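2-aminomuconate 6-semialdehyde dehydrogenase (Burkholderia cenocepacia, PDB 4U3W) probably catalyses the NAD(P)+-dependent oxidation of 2-aminomuconate 6-semialdehyde to 2-aminomuconate. Local coordinates at residues S43-G47 against A383-F389; N128-F132 against T180-P185; E310-R316 against C414-D420. The contacts are given in a common frame with arbitrary orientation. Numbering follows the deposited sequence.

Interaction 1 of 3, residues S43-G47 against A383-F389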
# COMPACT_ATOMS: atom_id res chain seq x y z
N SER A 43 20.45 0.45 -44.19
CA SER A 43 19.84 -0.85 -43.85
C SER A 43 20.85 -1.86 -43.30
O SER A 43 21.90 -2.07 -43.87
CB SER A 43 19.18 -1.46 -45.09
OG SER A 43 18.85 -2.81 -44.82
N PRO A 44 20.51 -2.58 -42.24
CA PRO A 44 21.43 -3.62 -41.79
C PRO A 44 21.24 -4.93 -42.58
O PRO A 44 21.95 -5.88 -42.39
CB PRO A 44 21.03 -3.79 -40.33
CG PRO A 44 19.55 -3.54 -40.35
CD PRO A 44 19.35 -2.42 -41.35
N VAL A 45 20.23 -4.96 -43.45
CA VAL A 45 20.00 -6.16 -44.28
C VAL A 45 20.88 -6.13 -45.55
O VAL A 45 21.50 -7.14 -45.90
CB VAL A 45 18.55 -6.29 -44.70
CG1 VAL A 45 18.37 -7.50 -45.65
CG2 VAL A 45 17.65 -6.47 -43.45
N ASP A 46 20.93 -4.99 -46.25
CA ASP A 46 21.75 -4.94 -47.49
C ASP A 46 22.61 -3.67 -47.61
O ASP A 46 23.22 -3.41 -48.66
CB ASP A 46 20.87 -5.06 -48.74
CG ASP A 46 19.84 -3.92 -48.85
OD1 ASP A 46 20.01 -2.87 -48.16
OD2 ASP A 46 18.89 -4.10 -49.66
N GLY A 47 22.65 -2.86 -46.56
CA GLY A 47 23.50 -1.66 -46.58
C GLY A 47 23.01 -0.48 -47.41
O GLY A 47 23.67 0.59 -47.47
N ALA A 383 23.34 -9.06 -52.28
CA ALA A 383 23.49 -7.84 -51.47
C ALA A 383 23.25 -8.07 -49.96
O ALA A 383 23.64 -7.24 -49.18
CB ALA A 383 22.57 -6.73 -52.01
N ARG A 384 22.64 -9.19 -49.55
CA ARG A 384 22.52 -9.47 -48.13
C ARG A 384 23.94 -9.56 -47.49
O ARG A 384 24.09 -9.39 -46.26
CB ARG A 384 21.73 -10.76 -47.91
CG ARG A 384 20.22 -10.63 -48.25
CD ARG A 384 19.54 -12.01 -48.21
NE ARG A 384 20.07 -12.89 -49.27
CZ ARG A 384 19.72 -14.17 -49.41
NH1 ARG A 384 18.83 -14.73 -48.60
NH2 ARG A 384 20.28 -14.90 -50.38
N ASP A 385 24.96 -9.84 -48.31
CA ASP A 385 26.31 -9.88 -47.80
C ASP A 385 26.79 -8.48 -47.48
O ASP A 385 27.84 -8.35 -46.87
CB ASP A 385 27.31 -10.54 -48.79
CG ASP A 385 27.12 -12.03 -48.92
OD1 ASP A 385 26.64 -12.65 -47.95
OD2 ASP A 385 27.49 -12.61 -49.98
N ASP A 386 26.11 -7.45 -47.98
CA ASP A 386 26.50 -6.07 -47.68
C ASP A 386 25.85 -5.59 -46.37
O ASP A 386 26.13 -4.46 -45.91
CB ASP A 386 26.10 -5.13 -48.81
CG ASP A 386 26.87 -5.45 -50.11
OD1 ASP A 386 27.94 -6.10 -50.02
OD2 ASP A 386 26.42 -5.02 -51.18
N GLY A 387 25.02 -6.43 -45.80
CA GLY A 387 24.40 -6.20 -44.49
C GLY A 387 25.27 -6.71 -43.34
O GLY A 387 26.53 -6.81 -43.46
N ALA A 388 24.63 -7.02 -42.21
CA ALA A 388 25.40 -7.22 -40.98
C ALA A 388 25.05 -8.51 -40.33
O ALA A 388 24.88 -8.56 -39.10
CB ALA A 388 25.16 -6.02 -39.98
N PHE A 389 24.93 -9.58 -41.13
CA PHE A 389 24.51 -10.87 -40.56
C PHE A 389 25.62 -11.65 -39.87
O PHE A 389 26.76 -11.66 -40.33
CB PHE A 389 23.91 -11.80 -41.65
CG PHE A 389 22.61 -11.31 -42.20
CD1 PHE A 389 21.41 -11.69 -41.60
CD2 PHE A 389 22.58 -10.45 -43.30
CE1 PHE A 389 20.19 -11.29 -42.10
CE2 PHE A 389 21.36 -10.01 -43.81
CZ PHE A 389 20.15 -10.42 -43.20
O HOH W 1 24.95 -2.88 -43.70
O HOH W 2 24.44 -3.42 -51.35

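Interaction 2 of 3, residues N128-F132 against T180-P185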
# COMPACT_ATOMS: atom_id res chain seq x y z
N ASN A 128 2.41 0.00 -23.67
CA ASN A 128 3.07 0.90 -22.71
C ASN A 128 2.22 2.13 -22.46
O ASN A 128 2.05 2.53 -21.30
CB ASN A 128 4.44 1.36 -23.19
CG ASN A 128 5.52 0.29 -23.00
OD1 ASN A 128 5.41 -0.55 -22.10
ND2 ASN A 128 6.55 0.29 -23.87
N PHE A 129 1.67 2.71 -23.54
CA PHE A 129 0.83 3.91 -23.36
C PHE A 129 -0.46 3.56 -22.58
O PHE A 129 -0.82 4.29 -21.64
CB PHE A 129 0.50 4.55 -24.71
CG PHE A 129 1.65 5.38 -25.25
CD1 PHE A 129 1.90 6.65 -24.76
CD2 PHE A 129 2.50 4.86 -26.22
CE1 PHE A 129 3.00 7.40 -25.24
CE2 PHE A 129 3.58 5.64 -26.71
CZ PHE A 129 3.81 6.88 -26.20
N ARG A 130 -1.11 2.43 -22.91
CA ARG A 130 -2.39 2.09 -22.24
C ARG A 130 -2.17 1.73 -20.78
O ARG A 130 -2.98 2.07 -19.90
CB ARG A 130 -3.10 0.92 -22.96
CG ARG A 130 -3.31 1.24 -24.44
CD ARG A 130 -4.64 0.72 -24.93
NE ARG A 130 -4.74 0.70 -26.37
CZ ARG A 130 -5.31 1.67 -27.08
NH1 ARG A 130 -5.82 2.75 -26.47
NH2 ARG A 130 -5.39 1.54 -28.41
N THR A 131 -1.05 1.06 -20.52
CA THR A 131 -0.74 0.67 -19.16
C THR A 131 -0.53 1.84 -18.23
O THR A 131 -1.09 1.89 -17.13
CB THR A 131 0.51 -0.22 -19.14
OG1 THR A 131 0.14 -1.48 -19.66
CG2 THR A 131 1.01 -0.41 -17.70
N PHE A 132 0.31 2.77 -18.63
CA PHE A 132 0.54 3.90 -17.76
C PHE A 132 -0.63 4.84 -17.73
O PHE A 132 -0.81 5.54 -16.74
CB PHE A 132 1.84 4.65 -18.15
CG PHE A 132 3.08 3.88 -17.76
CD1 PHE A 132 3.44 3.75 -16.43
CD2 PHE A 132 3.81 3.18 -18.71
CE1 PHE A 132 4.55 2.98 -16.05
CE2 PHE A 132 4.91 2.41 -18.35
CZ PHE A 132 5.28 2.33 -17.02
N THR A 180 9.05 4.07 -25.95
CA THR A 180 7.75 4.31 -25.32
C THR A 180 7.71 3.90 -23.84
O THR A 180 6.92 4.45 -23.07
CB THR A 180 6.63 3.56 -26.04
OG1 THR A 180 6.91 2.16 -26.01
CG2 THR A 180 6.51 4.06 -27.49
N TRP A 181 8.54 2.92 -23.47
CA TRP A 181 8.69 2.51 -22.10
C TRP A 181 9.06 3.73 -21.22
O TRP A 181 8.67 3.80 -20.04
CB TRP A 181 9.77 1.43 -22.04
CG TRP A 181 10.22 1.02 -20.68
CD1 TRP A 181 11.50 1.10 -20.18
CD2 TRP A 181 9.41 0.42 -19.64
NE1 TRP A 181 11.53 0.60 -18.89
CE2 TRP A 181 10.26 0.20 -18.53
CE3 TRP A 181 8.06 0.09 -19.54
CZ2 TRP A 181 9.81 -0.38 -17.33
CZ3 TRP A 181 7.59 -0.48 -18.34
CH2 TRP A 181 8.47 -0.70 -17.25
N LYS A 182 9.79 4.71 -21.79
CA LYS A 182 10.13 5.95 -21.07
C LYS A 182 9.18 7.12 -21.39
O LYS A 182 8.76 7.87 -20.47
CB LYS A 182 11.58 6.41 -21.42
CG LYS A 182 12.63 5.34 -21.25
CD LYS A 182 12.55 4.73 -19.86
CE LYS A 182 13.69 3.72 -19.59
NZ LYS A 182 15.01 4.42 -19.94
N VAL A 183 8.83 7.28 -22.66
CA VAL A 183 7.96 8.41 -23.02
C VAL A 183 6.59 8.31 -22.31
O VAL A 183 6.07 9.31 -21.78
CB VAL A 183 7.75 8.47 -24.57
CG1 VAL A 183 6.76 9.60 -24.99
CG2 VAL A 183 9.09 8.67 -25.29
N ALA A 184 6.03 7.10 -22.23
CA ALA A 184 4.67 7.00 -21.67
C ALA A 184 4.58 7.37 -20.17
O ALA A 184 3.74 8.19 -19.82
CB ALA A 184 4.05 5.58 -21.95
N PRO A 185 5.43 6.79 -19.28
CA PRO A 185 5.34 7.26 -17.89
C PRO A 185 5.75 8.73 -17.77
O PRO A 185 5.17 9.44 -16.93
CB PRO A 185 6.32 6.32 -17.12
CG PRO A 185 7.27 5.82 -18.19
CD PRO A 185 6.35 5.65 -19.40

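Interaction 3 of 3, residues E310-R316 against C414-D420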
# COMPACT_ATOMS: atom_id res chain seq x y z
N GLU A 310 24.03 -14.82 -22.10
CA GLU A 310 25.28 -15.13 -22.78
C GLU A 310 26.11 -16.15 -22.00
O GLU A 310 27.06 -16.68 -22.56
CB GLU A 310 26.10 -13.83 -23.04
CG GLU A 310 25.38 -12.97 -24.09
CD GLU A 310 26.21 -11.74 -24.59
OE1 GLU A 310 27.30 -11.45 -24.03
OE2 GLU A 310 25.76 -11.09 -25.55
N ARG A 311 25.72 -16.44 -20.73
CA ARG A 311 26.32 -17.54 -19.95
C ARG A 311 25.20 -18.53 -19.68
O ARG A 311 24.06 -18.12 -19.38
CB ARG A 311 26.91 -17.09 -18.58
CG ARG A 311 27.99 -15.99 -18.65
CD ARG A 311 28.49 -15.63 -17.26
NE ARG A 311 27.56 -14.72 -16.54
CZ ARG A 311 27.40 -14.73 -15.21
NH1 ARG A 311 28.04 -15.63 -14.47
NH2 ARG A 311 26.58 -13.86 -14.62
N VAL A 312 25.50 -19.81 -19.84
CA VAL A 312 24.55 -20.88 -19.47
C VAL A 312 25.29 -21.88 -18.57
O VAL A 312 26.44 -22.24 -18.87
CB VAL A 312 23.98 -21.63 -20.72
CG1 VAL A 312 22.90 -22.67 -20.29
CG2 VAL A 312 23.39 -20.62 -21.71
N TYR A 313 24.65 -22.29 -17.46
CA TYR A 313 25.21 -23.33 -16.60
C TYR A 313 24.24 -24.51 -16.51
O TYR A 313 23.10 -24.32 -16.12
CB TYR A 313 25.53 -22.83 -15.19
CG TYR A 313 26.50 -21.62 -15.16
CD1 TYR A 313 27.87 -21.78 -15.28
CD2 TYR A 313 26.00 -20.34 -15.00
CE1 TYR A 313 28.76 -20.66 -15.24
CE2 TYR A 313 26.87 -19.21 -14.97
CZ TYR A 313 28.24 -19.39 -15.10
OH TYR A 313 29.00 -18.27 -15.04
N VAL A 314 24.71 -25.71 -16.84
CA VAL A 314 23.83 -26.88 -16.89
C VAL A 314 24.41 -27.95 -15.97
O VAL A 314 25.61 -28.20 -15.98
CB VAL A 314 23.70 -27.42 -18.34
CG1 VAL A 314 22.79 -28.66 -18.41
CG2 VAL A 314 23.16 -26.30 -19.26
N GLU A 315 23.55 -28.54 -15.14
CA GLU A 315 24.02 -29.53 -14.19
C GLU A 315 24.63 -30.71 -14.96
O GLU A 315 24.06 -31.17 -15.97
CB GLU A 315 22.89 -29.98 -13.26
CG GLU A 315 23.39 -30.69 -12.03
CD GLU A 315 22.22 -31.08 -11.09
OE1 GLU A 315 21.08 -30.61 -11.29
OE2 GLU A 315 22.49 -31.87 -10.18
N ARG A 316 25.77 -31.20 -14.48
CA ARG A 316 26.59 -32.11 -15.29
C ARG A 316 25.87 -33.36 -15.87
O ARG A 316 26.13 -33.71 -17.00
CB ARG A 316 27.83 -32.57 -14.47
CG ARG A 316 28.93 -33.18 -15.31
CD ARG A 316 30.12 -33.55 -14.45
NE ARG A 316 30.70 -32.39 -13.78
CZ ARG A 316 31.54 -31.54 -14.35
NH1 ARG A 316 31.89 -31.69 -15.62
NH2 ARG A 316 32.03 -30.53 -13.66
N CYS A 414 26.01 -17.85 -26.80
CA CYS A 414 26.02 -18.23 -25.41
C CYS A 414 27.17 -19.19 -25.22
O CYS A 414 27.49 -19.95 -26.14
CB CYS A 414 24.69 -18.89 -24.97
SG CYS A 414 24.17 -20.35 -25.90
N HIS A 415 27.78 -19.14 -24.04
CA HIS A 415 28.72 -20.15 -23.58
C HIS A 415 27.95 -21.11 -22.62
O HIS A 415 27.17 -20.67 -21.80
CB HIS A 415 29.93 -19.51 -22.88
CG HIS A 415 30.87 -20.51 -22.27
ND1 HIS A 415 30.72 -20.99 -20.98
CD2 HIS A 415 31.96 -21.15 -22.77
CE1 HIS A 415 31.66 -21.87 -20.72
NE2 HIS A 415 32.42 -21.99 -21.79
N ILE A 416 28.21 -22.41 -22.70
CA ILE A 416 27.56 -23.40 -21.79
C ILE A 416 28.65 -24.10 -20.95
O ILE A 416 29.64 -24.59 -21.52
CB ILE A 416 26.73 -24.44 -22.62
CG1 ILE A 416 25.93 -23.66 -23.68
CG2 ILE A 416 25.76 -25.32 -21.70
CD1 ILE A 416 25.04 -24.46 -24.58
N ALA A 417 28.48 -24.14 -19.62
CA ALA A 417 29.42 -24.87 -18.74
C ALA A 417 28.65 -25.82 -17.87
O ALA A 417 27.48 -25.57 -17.59
CB ALA A 417 30.24 -23.93 -17.87
N PRO A 418 29.29 -26.93 -17.45
CA PRO A 418 28.67 -27.83 -16.47
C PRO A 418 28.81 -27.33 -15.04
O PRO A 418 29.82 -26.66 -14.77
CB PRO A 418 29.46 -29.13 -16.63
CG PRO A 418 30.85 -28.63 -17.01
CD PRO A 418 30.63 -27.40 -17.86
N PHE A 419 27.88 -27.68 -14.15
CA PHE A 419 28.09 -27.47 -12.72
C PHE A 419 27.69 -28.74 -11.96
O PHE A 419 26.99 -29.61 -12.50
CB PHE A 419 27.32 -26.22 -12.22
CG PHE A 419 25.83 -26.37 -12.14
CD1 PHE A 419 25.03 -26.10 -13.25
CD2 PHE A 419 25.20 -26.70 -10.94
CE1 PHE A 419 23.64 -26.18 -13.20
CE2 PHE A 419 23.79 -26.82 -10.86
CZ PHE A 419 23.00 -26.56 -12.00
N ASP A 420 28.15 -28.85 -10.71
CA ASP A 420 27.85 -30.03 -9.91
C ASP A 420 26.91 -29.82 -8.75
O ASP A 420 26.21 -30.75 -8.36
CB ASP A 420 29.17 -30.63 -9.39
CG ASP A 420 30.05 -31.11 -10.51
OD1 ASP A 420 29.58 -31.99 -11.27
OD2 ASP A 420 31.16 -30.54 -10.67
O HOH W 3 28.83 -20.20 -18.99
O HOH W 4 24.92 -32.76 -9.93

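Interaction 1 of 3, residues S43-G47 against A383-F389
Backbone atoms make most of this contact, and the polar ends of D46 and R384 find their partners outside it. The one direct hydrogen bond runs from A388 N to P44 O (2.9 Å, 138°). V45 has its CA-to-CB bond pointing away, yet with chi1 in the t well its CG1 still lies 4.2 Å from CZ of F389. That ring, held at chi1 m, turns its edge to the carbonyl: V45 O lies near the ring plane, 3.6 Å from F389 CE2. The 43-47 segment is the turn of the β-hairpin joining strands 38-42 and 49-54. An ST turn opens it, S43 OG in the t rotamer accepting from V45 N at 2.9 Å, and G47 N to S43 O (2.9 Å) closes it. Against it lies the 3-10 turn 383-386; R384 CA within it and G387 CA just after it each approach V45 O at 3.4 Å as CA-H...O contacts. A CB on G387 would fall 2.1 Å from V45 O, so this close approach needs glycine; one on G47 would fall 3.0 Å from D386 O, and its phi of 75° itself favours glycine. D46 adopts the p rotamer and sends its carboxylate to R48, while R384 reaches D382. D386, at chi1 m, is linked to the hairpin by a water 2.6 Å from its OD2 and 3.0 Å from D46 O.

Interaction 2 of 3, residues N128-F132 against T180-P185
N128 opens the contact by donating from ND2 to T180 OG1 (2.9 Å, 172°), a hydroxyl also hydrogen-bonded to the carbonyls of L176 and L177. Its OD1 lies near the plane of the W181 indole, 3.7 Å from CE3. F129 follows: A184 CB sits over its ring, 4.0 Å from the centroid and 25° off the normal, a CH-pi contact, while CE2 meets T180 CG2 at 3.4 Å. One turn later F132 receives P185 over its face, CB 3.9 Å from the centroid and 11° off the normal, and its CZ meets W181 CZ3 at 3.9 Å. The axes of segments 128-132 and 180-185 approach to 8.7 Å and cross at -34°, A184 CB pointing into the gap. Helix 175-188 is the connection of a β-alpha-β crossover between parallel strands 153-169 and 192-196; helix 114-138 packs on it, and F129 continues to L88 and I91 of helix 81-96. One hydrogen bond apart, these buried residues meet through apolar and CH-pi contacts, so close packing outweighs directional bonding.

Interaction 3 of 3, residues E310-R316 against C414-D420
Two neighbouring parallel strands of the seven-stranded mixed sheet meet here, in what corresponds to the catalytic α/β domain of aldehyde dehydrogenases. The ladder alternates regularly: H415 N donates to E310 O (3.0 Å), V312 N to H415 O (2.7 Å), A417 N to V312 O (2.9 Å), V314 N to A417 O (2.9 Å), F419 N to V314 O (3.0 Å) and R316 N to F419 O (2.8 Å). Bonding backbone groups of the even-numbered residues in 310-316 are thus directed to strand 413-419, whereas the backbones of R311, Y313 and E315 bond to strand 277-281 on the other side. V314 and I416 pack under helix 319-331; Y313, A417 and F419 lie under helix 422-430, so helices cover both faces. Polar side-chain ends find partners too. The E310 carboxylate pairs with K276 and accepts from the amides of I409 and F410. R311 NH1 donates to Y313 OH (2.9 Å), and its guanidinium also serves the carbonyls of R428 and V429, its NE that of K276. H415 NE2 accepts from L398 N, while a water lies 2.9 Å from H415 ND1 and donates to V312 O at 3.1 Å. E315 OE1 takes the amide of A283; a second water donates to E315 OE2 (2.6 Å) and D420 O (2.9 Å). At the exposed end R316 and D420 form a two-pronged salt bridge, NE to OD1 at 2.8 Å and NH2 to OD2 at 3.1 Å, and P418 lies over the guanidinium face, its CG 3.5 Å from R316 NH1.

Overall arrangement
The three contacts lie well apart, with centres 32 Å (1 and 2), 33 Å (1 and 3) and 36 Å (2 and 3) from one another and nearest atoms about 19, 14 and 20 Å apart. Interactions 2 and 3 fall on opposite sides of the chain's centre. In sequence, interaction 2 is nested within the loop closed by interaction 1, whereas 1 and 3 interleave, so the 383-389 segment lies between the strands of interaction 3. The P44 side chain is about 5 Å from one bound magnesium; the P185 side chain is about 12 Å from a bound magnesium. In family relatives the catalytic cysteine lies shortly before the strand equivalent to 309-315, so the sheet containing interaction 3 probably belongs to the catalytic domain.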